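Local structure of attaching and effacing protein, pathogenesis factor (Escherichia coli, 4E9L) at residues G209-T215 with Y256-T262; S194-S200 with P279-A285; P336-A342 with A372-M378. The protein serves as a bacterial adhesin of the intimin/invasin family, this chain being an inner portion built from consecutive immunoglobulin-like domains. One frame throughout, in Å; residues are numbered along the deposited sequence.

Interaction 1 of 3, residues G209-T215 with Y256-T262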
loop_
_atom_site.group_PDB
_atom_site.type_symbol
_atom_site.label_atom_id
_atom_site.label_comp_id
_atom_site.label_asym_id
_atom_site.label_seq_id
_atom_site.Cartn_x
_atom_site.Cartn_y
_atom_site.Cartn_z
ATOM N N GLY A 209 1.079 -15.338 -10.061
ATOM C CA GLY A 209 2.331 -15.674 -9.383
ATOM C C GLY A 209 3.107 -14.453 -8.914
ATOM O O GLY A 209 4.028 -14.582 -8.112
ATOM N N GLU A 210 2.764 -13.252 -9.422
ATOM C CA GLU A 210 3.477 -12.016 -9.071
ATOM C C GLU A 210 2.745 -11.284 -7.954
ATOM O O GLU A 210 1.625 -11.651 -7.570
ATOM C CB GLU A 210 3.699 -11.095 -10.304
ATOM C CG GLU A 210 4.374 -11.754 -11.510
ATOM C CD GLU A 210 5.733 -12.383 -11.271
ATOM O OE1 GLU A 210 6.492 -11.872 -10.414
ATOM O OE2 GLU A 210 6.043 -13.389 -11.950
ATOM N N SER A 211 3.385 -10.263 -7.427
ATOM C CA SER A 211 2.833 -9.546 -6.298
ATOM C C SER A 211 2.740 -8.055 -6.551
ATOM O O SER A 211 3.336 -7.546 -7.511
ATOM C CB SER A 211 3.713 -9.818 -5.081
ATOM O OG SER A 211 5.002 -9.272 -5.299
ATOM N N THR A 212 1.966 -7.363 -5.703
ATOM C CA THR A 212 1.830 -5.903 -5.691
ATOM C C THR A 212 1.822 -5.414 -4.231
ATOM O O THR A 212 1.731 -6.224 -3.309
ATOM C CB THR A 212 0.601 -5.417 -6.522
ATOM O OG1 THR A 212 0.706 -4.003 -6.720
ATOM C CG2 THR A 212 -0.729 -5.691 -5.842
ATOM N N THR A 213 1.926 -4.095 -4.033
ATOM C CA THR A 213 1.896 -3.474 -2.722
ATOM C C THR A 213 0.507 -2.952 -2.447
ATOM O O THR A 213 -0.125 -2.325 -3.308
ATOM C CB THR A 213 2.948 -2.346 -2.589
ATOM O OG1 THR A 213 4.231 -2.886 -2.905
ATOM C CG2 THR A 213 2.978 -1.761 -1.168
ATOM N N VAL A 214 0.028 -3.253 -1.267
ATOM C CA VAL A 214 -1.267 -2.782 -0.764
ATOM C C VAL A 214 -0.925 -1.693 0.243
ATOM O O VAL A 214 -0.076 -1.930 1.104
ATOM C CB VAL A 214 -2.062 -3.920 -0.081
ATOM C CG1 VAL A 214 -3.424 -3.420 0.414
ATOM C CG2 VAL A 214 -2.242 -5.082 -1.018
ATOM N N THR A 215 -1.576 -0.522 0.157
ATOM C CA THR A 215 -1.365 0.557 1.136
ATOM C C THR A 215 -2.706 0.842 1.853
ATOM O O THR A 215 -3.746 1.003 1.194
ATOM C CB THR A 215 -0.831 1.853 0.448
ATOM O OG1 THR A 215 0.396 1.592 -0.231
ATOM C CG2 THR A 215 -0.569 2.983 1.443
ATOM N N TYR A 256 0.153 2.094 6.309
ATOM C CA TYR A 256 0.643 0.709 6.504
ATOM C C TYR A 256 0.741 0.061 5.148
ATOM O O TYR A 256 -0.122 0.290 4.302
ATOM C CB TYR A 256 -0.323 -0.131 7.374
ATOM C CG TYR A 256 -0.610 0.478 8.722
ATOM C CD1 TYR A 256 0.004 -0.009 9.871
ATOM C CD2 TYR A 256 -1.518 1.530 8.858
ATOM C CE1 TYR A 256 -0.275 0.535 11.122
ATOM C CE2 TYR A 256 -1.796 2.089 10.104
ATOM C CZ TYR A 256 -1.169 1.589 11.233
ATOM O OH TYR A 256 -1.414 2.134 12.458
ATOM N N VAL A 257 1.768 -0.754 4.927
ATOM C CA VAL A 257 1.891 -1.429 3.625
ATOM C C VAL A 257 2.031 -2.932 3.785
ATOM O O VAL A 257 2.563 -3.397 4.795
ATOM C CB VAL A 257 3.024 -0.854 2.724
ATOM C CG1 VAL A 257 2.795 0.639 2.413
ATOM C CG2 VAL A 257 4.412 -1.094 3.348
ATOM N N ALA A 258 1.601 -3.699 2.769
ATOM C CA ALA A 258 1.757 -5.161 2.783
ATOM C C ALA A 258 1.935 -5.620 1.363
ATOM O O ALA A 258 1.579 -4.895 0.425
ATOM C CB ALA A 258 0.523 -5.834 3.409
ATOM N N THR A 259 2.480 -6.826 1.199
ATOM C CA THR A 259 2.638 -7.478 -0.100
ATOM C C THR A 259 1.495 -8.449 -0.346
ATOM O O THR A 259 1.264 -9.364 0.444
ATOM C CB THR A 259 3.986 -8.195 -0.217
ATOM O OG1 THR A 259 5.017 -7.258 0.072
ATOM C CG2 THR A 259 4.199 -8.803 -1.630
ATOM N N LEU A 260 0.824 -8.276 -1.472
ATOM C CA LEU A 260 -0.257 -9.161 -1.884
ATOM C C LEU A 260 0.361 -10.021 -2.982
ATOM O O LEU A 260 0.823 -9.470 -3.987
ATOM C CB LEU A 260 -1.442 -8.321 -2.444
ATOM C CG LEU A 260 -2.748 -9.057 -2.821
ATOM C CD1 LEU A 260 -3.871 -8.057 -3.046
ATOM C CD2 LEU A 260 -2.594 -9.814 -4.126
ATOM N N THR A 261 0.404 -11.350 -2.783
ATOM C CA THR A 261 0.949 -12.258 -3.796
ATOM C C THR A 261 -0.221 -13.008 -4.426
ATOM O O THR A 261 -1.019 -13.606 -3.709
ATOM C CB THR A 261 1.984 -13.253 -3.207
ATOM O OG1 THR A 261 2.943 -12.566 -2.398
ATOM C CG2 THR A 261 2.714 -14.054 -4.305
ATOM N N THR A 262 -0.319 -12.992 -5.750
ATOM C CA THR A 262 -1.393 -13.745 -6.432
ATOM C C THR A 262 -0.923 -15.190 -6.622
ATOM O O THR A 262 0.277 -15.449 -6.590
ATOM C CB THR A 262 -1.707 -13.121 -7.808
ATOM O OG1 THR A 262 -0.569 -13.297 -8.637
ATOM C CG2 THR A 262 -2.076 -11.637 -7.717
HETATM O O HOH W 1 5.222 -5.404 -2.270
#
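Val214 and Leu260 meet on the inner face of an antiparallel strand pair, 211-215 against 256-261, the two central strands of one sheet in an immunoglobulin-like β-sandwich. This is the tight side. The CG2 branch of Val214 reaches over to Leu260 CB at 3.6 Å, and the two side chains run at a slant to each other. Thr212 and Ala258 complete this buried face; the hydroxyl of Thr212 is held by Glu203, its side chain touches Leu287 of the facing sheet, and Ala258 lies against Trp248. Reciprocal backbone bonds join Thr212 with Leu260 and Val214 with Ala258.

The opposite face, lined by Ser211, Thr213, Thr215, Val257, Thr259 and Thr261, is partly open to solvent and is made mostly of hydroxyl-bearing residues. Here Thr259 CG2 rests on Ser211 CB at 3.6 Å, and Thr215 OG1 lies alongside Val257 CG1 at 3.7 Å. A water bridges the hydroxyls of a non-hydrogen-bonded pair, 2.8 Å from Thr213 OG1 and 3.0 Å from Thr259 OG1.

Past the last bridge, Thr262 closes the ladder with its side chain as well as its backbone. Its chi1 of 66° swings OG1 back over its own main chain, so that Glu210 O receives two donors from one residue: Thr262 N at 3.0 Å, tilted from the carbonyl plane, and Thr262 OG1 at 2.9 Å, in that plane and on a lone pair.

Interaction 2 of 3, residues S194-S200 with P279-A285; sequences SNQSKVS and PAATEAA
Val199 directs its side chain at the curved segment 279-285, and its CG1 methyl carries most of the contact. Val199 CG1 is held over its own main chain (chi1 62°), a rotation that drives it into the bend of the opposing chain: it lies 3.8 Å from Ala281 CB, and Glu283 O comes within 3.3 Å of the same methyl. Ala285 CB approaches from the far end of the bend and lies 4.1 Å from Val199 CG1, with CG2 at the same distance. The two alanine methyls thus flank the valine along the strand direction, and Pro273 of strand 267-275 adds to its surroundings.

Beside this apolar centre the backbones are linked through solvent. A water accepts from Val199 N at 3.0 Å and donates to Glu283 O at 2.9 Å, standing between two main chains that form no ladder here.

At the other end the contact is polar. Thr282 turns its hydroxyl into the turn formed by residues 194-197, where OG1 donates to Ser194 O at 2.6 Å, the donor tilted 16° from the carbonyl plane. Its chi1 of -31° is well off a staggered value, consistent with a side chain pulled toward this carbonyl. CG2 lies over the outer, exposed side near Asn195. Ser197 brings its CB to 3.1 Å from Ala280 O, a buried carbonyl without a polar partner, while its own hydroxyl is occupied by Ser193 and Lys219.

The contact sets the first strand, 198-201, at the edge of one sheet, against the broken last strand, 278-290, of the other. Just afterwards residues 205-207 pair in parallel with that last strand, the split first strand familiar from immunoglobulin-like β-sandwiches.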
loop_
_atom_site.group_PDB
_atom_site.type_symbol
_atom_site.label_atom_id
_atom_site.label_comp_id
_atom_site.label_asym_id
_atom_site.label_seq_id
_atom_site.Cartn_x
_atom_site.Cartn_y
_atom_site.Cartn_z
ATOM N N SER A 194 -14.046 3.412 9.088
ATOM C CA SER A 194 -13.971 2.754 7.781
ATOM C C SER A 194 -14.228 3.770 6.666
ATOM O O SER A 194 -13.655 3.660 5.597
ATOM C CB SER A 194 -15.000 1.630 7.683
ATOM O OG SER A 194 -14.891 0.732 8.775
ATOM N N ASN A 195 -15.083 4.775 6.934
ATOM C CA ASN A 195 -15.432 5.807 5.942
ATOM C C ASN A 195 -14.284 6.735 5.580
ATOM O O ASN A 195 -14.167 7.113 4.421
ATOM C CB ASN A 195 -16.635 6.628 6.412
ATOM C CG ASN A 195 -17.854 5.788 6.684
ATOM O OD1 ASN A 195 -18.585 5.396 5.767
ATOM N ND2 ASN A 195 -18.059 5.447 7.952
ATOM N N GLN A 196 -13.437 7.087 6.561
ATOM C CA GLN A 196 -12.298 7.997 6.391
ATOM C C GLN A 196 -11.022 7.253 5.998
ATOM O O GLN A 196 -10.065 7.866 5.507
ATOM C CB GLN A 196 -12.048 8.772 7.699
ATOM C CG GLN A 196 -13.082 9.872 7.981
ATOM C CD GLN A 196 -13.071 10.966 6.945
ATOM O OE1 GLN A 196 -12.074 11.678 6.754
ATOM N NE2 GLN A 196 -14.180 11.113 6.250
ATOM N N SER A 197 -11.003 5.942 6.235
ATOM C CA SER A 197 -9.819 5.133 5.953
ATOM C C SER A 197 -9.872 4.627 4.509
ATOM O O SER A 197 -10.957 4.439 3.955
ATOM C CB SER A 197 -9.703 3.988 6.947
ATOM O OG SER A 197 -9.616 4.500 8.267
ATOM N N LYS A 198 -8.703 4.408 3.907
ATOM C CA LYS A 198 -8.661 4.025 2.499
ATOM C C LYS A 198 -7.606 2.988 2.237
ATOM O O LYS A 198 -6.490 3.097 2.762
ATOM C CB LYS A 198 -8.373 5.278 1.642
ATOM C CG LYS A 198 -8.599 5.089 0.139
ATOM C CD LYS A 198 -8.444 6.389 -0.646
ATOM C CE LYS A 198 -8.519 6.164 -2.138
ATOM N NZ LYS A 198 -8.412 7.444 -2.885
ATOM N N VAL A 199 -7.939 2.033 1.361
ATOM C CA VAL A 199 -7.026 0.997 0.879
ATOM C C VAL A 199 -6.801 1.180 -0.640
ATOM O O VAL A 199 -7.745 1.476 -1.368
ATOM C CB VAL A 199 -7.414 -0.461 1.285
ATOM C CG1 VAL A 199 -8.768 -0.874 0.709
ATOM C CG2 VAL A 199 -6.333 -1.462 0.840
ATOM N N SER A 200 -5.558 0.963 -1.104
ATOM C CA SER A 200 -5.156 1.150 -2.486
ATOM C C SER A 200 -4.161 0.058 -2.870
ATOM O O SER A 200 -3.441 -0.430 -2.018
ATOM C CB SER A 200 -4.490 2.526 -2.604
ATOM O OG SER A 200 -3.879 2.759 -3.860
ATOM N N PRO A 279 -13.738 -4.801 8.756
ATOM C CA PRO A 279 -13.180 -3.997 7.650
ATOM C C PRO A 279 -12.546 -2.707 8.135
ATOM O O PRO A 279 -13.110 -1.997 8.978
ATOM C CB PRO A 279 -14.389 -3.700 6.764
ATOM C CG PRO A 279 -15.331 -4.820 7.030
ATOM C CD PRO A 279 -15.133 -5.213 8.467
ATOM N N ALA A 280 -11.340 -2.437 7.650
ATOM C CA ALA A 280 -10.621 -1.230 8.064
ATOM C C ALA A 280 -10.738 -0.124 7.018
ATOM O O ALA A 280 -10.197 0.951 7.216
ATOM C CB ALA A 280 -9.158 -1.550 8.362
ATOM N N ALA A 281 -11.432 -0.379 5.906
ATOM C CA ALA A 281 -11.588 0.629 4.852
ATOM C C ALA A 281 -12.997 0.643 4.294
ATOM O O ALA A 281 -13.742 -0.324 4.471
ATOM C CB ALA A 281 -10.566 0.408 3.748
ATOM N N THR A 282 -13.361 1.750 3.620
ATOM C CA THR A 282 -14.688 1.963 3.029
ATOM C C THR A 282 -15.037 0.874 2.035
ATOM O O THR A 282 -16.107 0.274 2.113
ATOM C CB THR A 282 -14.773 3.354 2.360
ATOM O OG1 THR A 282 -13.929 4.291 3.038
ATOM C CG2 THR A 282 -16.184 3.874 2.306
ATOM N N GLU A 283 -14.121 0.600 1.115
ATOM C CA GLU A 283 -14.361 -0.411 0.096
ATOM C C GLU A 283 -13.061 -1.134 -0.173
ATOM O O GLU A 283 -11.987 -0.556 -0.014
ATOM C CB GLU A 283 -14.950 0.217 -1.184
ATOM C CG GLU A 283 -14.087 1.305 -1.808
ATOM C CD GLU A 283 -14.670 1.978 -3.037
ATOM O OE1 GLU A 283 -14.959 1.272 -4.031
ATOM O OE2 GLU A 283 -14.800 3.224 -3.018
ATOM N N ALA A 284 -13.155 -2.408 -0.529
ATOM C CA ALA A 284 -11.978 -3.236 -0.803
ATOM C C ALA A 284 -11.256 -2.711 -2.035
ATOM O O ALA A 284 -11.910 -2.191 -2.953
ATOM C CB ALA A 284 -12.413 -4.677 -1.033
ATOM N N ALA A 285 -9.919 -2.797 -2.050
ATOM C CA ALA A 285 -9.171 -2.416 -3.258
ATOM C C ALA A 285 -9.373 -3.571 -4.268
ATOM O O ALA A 285 -9.356 -4.745 -3.880
ATOM C CB ALA A 285 -7.700 -2.245 -2.953
HETATM O O HOH W 2 -10.745 2.044 0.415
#

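Interaction 3 of 3, residues P336-A342 with A372-M378; sequences PVFSGAA and AGQLSVM
The ring of Phe338 presents an edge to Val377, whose CG2 lies near the ring plane, 3.8 Å from Phe338 CD2, and the two side chains rise together from neighbouring strands. Leu375 CD1 approaches the ring obliquely and also lies 3.9 Å from Phe338 CB. The pyrrolidine ring of Pro336 sets its CB 3.9 Å from Val377 CG1; CG1 thus sits between proline and phenylalanine, and CG2 meets the phenylalanine. Phe338 and Val377 share one face of an antiparallel strand pair, 337-339 with 373-378, in the last immunoglobulin-like domain of the chain; on its other side strand 373-378 is bonded to 391-395.

Two hydrogen-bonded pairs, Val337 with Met378 and Ser339 with Ser376, fix the register, each through two backbone bonds. Their side chains occupy the more exposed face. Met378 folds at its second and third torsions, carrying its sulfur away from the partner strand. A water 3.0 Å from Ser339 OG also donates to Val337 O at 3.2 Å and so ties these two residues together; a further link to Ser376 OG holds for one of two conformers and is doubtful.

Beyond Ser339 the first chain leaves the ladder through Gly340, whose phi of 96° is positive, and enters a short 3-10 segment. There Ala342 turns its methyl toward strand 373-378, placing CB 3.7 Å from Leu375 CB. Its amide makes the last backbone bond between the two segments: Ala342 N donates to Gln374 O at 3.0 Å from above the carbonyl plane, 39° out of it.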
loop_
_atom_site.group_PDB
_atom_site.type_symbol
_atom_site.label_atom_id
_atom_site.label_comp_id
_atom_site.label_asym_id
_atom_site.label_seq_id
_atom_site.Cartn_x
_atom_site.Cartn_y
_atom_site.Cartn_z
ATOM N N PRO A 336 9.447 -13.440 -35.502
ATOM C CA PRO A 336 10.202 -14.659 -35.153
ATOM C C PRO A 336 11.656 -14.562 -35.640
ATOM O O PRO A 336 11.982 -13.699 -36.448
ATOM C CB PRO A 336 9.469 -15.789 -35.908
ATOM C CG PRO A 336 8.330 -15.151 -36.629
ATOM C CD PRO A 336 8.562 -13.667 -36.660
ATOM N N VAL A 337 12.519 -15.426 -35.117
ATOM C CA VAL A 337 13.937 -15.521 -35.487
ATOM C C VAL A 337 14.070 -16.768 -36.409
ATOM O O VAL A 337 13.518 -17.822 -36.107
ATOM C CB VAL A 337 14.815 -15.623 -34.212
ATOM C CG1 VAL A 337 16.217 -16.107 -34.541
ATOM C CG2 VAL A 337 14.863 -14.280 -33.466
ATOM N N PHE A 338 14.747 -16.614 -37.546
ATOM C CA PHE A 338 14.937 -17.687 -38.542
ATOM C C PHE A 338 16.382 -18.126 -38.644
ATOM O O PHE A 338 17.269 -17.279 -38.693
ATOM C CB PHE A 338 14.453 -17.211 -39.940
ATOM C CG PHE A 338 13.022 -16.721 -39.941
ATOM C CD1 PHE A 338 12.732 -15.356 -39.932
ATOM C CD2 PHE A 338 11.961 -17.622 -39.936
ATOM C CE1 PHE A 338 11.404 -14.899 -39.952
ATOM C CE2 PHE A 338 10.638 -17.166 -39.956
ATOM C CZ PHE A 338 10.367 -15.807 -39.934
ATOM N N SER A 339 16.618 -19.447 -38.727
ATOM C CA SER A 339 17.947 -20.031 -38.943
ATOM C C SER A 339 17.822 -21.271 -39.833
ATOM O O SER A 339 16.701 -21.698 -40.132
ATOM C CB SER A 339 18.632 -20.348 -37.608
ATOM O OG SER A 339 17.914 -21.339 -36.891
ATOM N N GLY A 340 18.959 -21.813 -40.277
ATOM C CA GLY A 340 18.985 -22.977 -41.156
ATOM C C GLY A 340 19.118 -22.558 -42.604
ATOM O O GLY A 340 19.060 -21.358 -42.887
ATOM N N ALA A 341 19.337 -23.532 -43.521
ATOM C CA ALA A 341 19.549 -23.296 -44.961
ATOM C C ALA A 341 18.488 -22.373 -45.602
ATOM O O ALA A 341 18.852 -21.460 -46.337
ATOM C CB ALA A 341 19.607 -24.625 -45.715
ATOM N N ALA A 342 17.199 -22.584 -45.292
ATOM C CA ALA A 342 16.116 -21.784 -45.873
ATOM C C ALA A 342 16.045 -20.327 -45.382
ATOM O O ALA A 342 15.273 -19.553 -45.934
ATOM C CB ALA A 342 14.773 -22.496 -45.705
ATOM N N ALA A 372 15.777 -22.932 -50.410
ATOM C CA ALA A 372 15.133 -24.200 -50.022
ATOM C C ALA A 372 15.915 -24.830 -48.854
ATOM O O ALA A 372 16.997 -24.376 -48.508
ATOM C CB ALA A 372 15.115 -25.157 -51.211
ATOM N N GLY A 373 15.356 -25.867 -48.265
ATOM C CA GLY A 373 16.023 -26.558 -47.184
ATOM C C GLY A 373 15.335 -26.374 -45.862
ATOM O O GLY A 373 14.218 -25.854 -45.787
ATOM N N GLN A 374 16.018 -26.803 -44.808
ATOM C CA GLN A 374 15.458 -26.722 -43.479
ATOM C C GLN A 374 15.369 -25.286 -42.962
ATOM O O GLN A 374 16.279 -24.483 -43.192
ATOM C CB GLN A 374 16.221 -27.677 -42.532
ATOM C CG GLN A 374 15.526 -27.917 -41.214
ATOM C CD GLN A 374 16.249 -28.935 -40.367
ATOM O OE1 GLN A 374 16.059 -30.140 -40.510
ATOM N NE2 GLN A 374 17.060 -28.464 -39.434
ATOM N N LEU A 375 14.205 -24.937 -42.351
ATOM C CA LEU A 375 13.986 -23.638 -41.747
ATOM C C LEU A 375 13.556 -23.825 -40.296
ATOM O O LEU A 375 12.530 -24.463 -40.046
ATOM C CB LEU A 375 12.907 -22.808 -42.492
ATOM C CG LEU A 375 12.593 -21.406 -41.910
ATOM C CD1 LEU A 375 13.788 -20.439 -42.089
ATOM C CD2 LEU A 375 11.392 -20.769 -42.615
ATOM N N SER A 376 14.323 -23.231 -39.359
ATOM C CA SER A 376 14.013 -23.255 -37.937
ATOM C C SER A 376 13.346 -21.908 -37.608
ATOM O O SER A 376 13.907 -20.850 -37.918
ATOM C CB SER A 376 15.283 -23.499 -37.125
ATOM O OG SER A 376 15.207 -23.002 -35.802
ATOM N N VAL A 377 12.125 -21.951 -37.055
ATOM C CA VAL A 377 11.362 -20.746 -36.740
ATOM C C VAL A 377 11.197 -20.611 -35.214
ATOM O O VAL A 377 10.522 -21.440 -34.589
ATOM C CB VAL A 377 9.990 -20.732 -37.494
ATOM C CG1 VAL A 377 9.196 -19.476 -37.180
ATOM C CG2 VAL A 377 10.170 -20.867 -38.999
ATOM N N MET A 378 11.793 -19.563 -34.632
ATOM C CA MET A 378 11.708 -19.353 -33.194
ATOM C C MET A 378 10.856 -18.134 -32.876
ATOM O O MET A 378 11.283 -16.996 -33.125
ATOM C CB MET A 378 13.104 -19.294 -32.526
ATOM C CG MET A 378 13.067 -19.012 -31.004
ATOM S SD MET A 378 12.031 -20.133 -29.989
ATOM C CE MET A 378 13.035 -21.665 -30.058
HETATM O O HOH W 3 15.637 -20.134 -35.381
#

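Overall arrangement
Interactions 1 and 2 belong to the same immunoglobulin-like domain, with centres 16 Å apart, and they touch. Strand 211-217 is the sheet neighbour of 198-201: Thr215 N lies 2.9 Å from Ser200 O, a probable hydrogen bond, and Val214 CG1 meets Val199 CG2 at 3.5 Å. Interaction 1 thus builds the middle of one sheet, while interaction 2 joins its edge to the other sheet. Interaction 3 lies in the following domain, its centre 43 Å from that of interaction 1 and 56 Å from that of interaction 2; the nearest atoms are about 20 Å and 37 Å away. This separation reflects the elongated, beads-on-a-string layout of the chain.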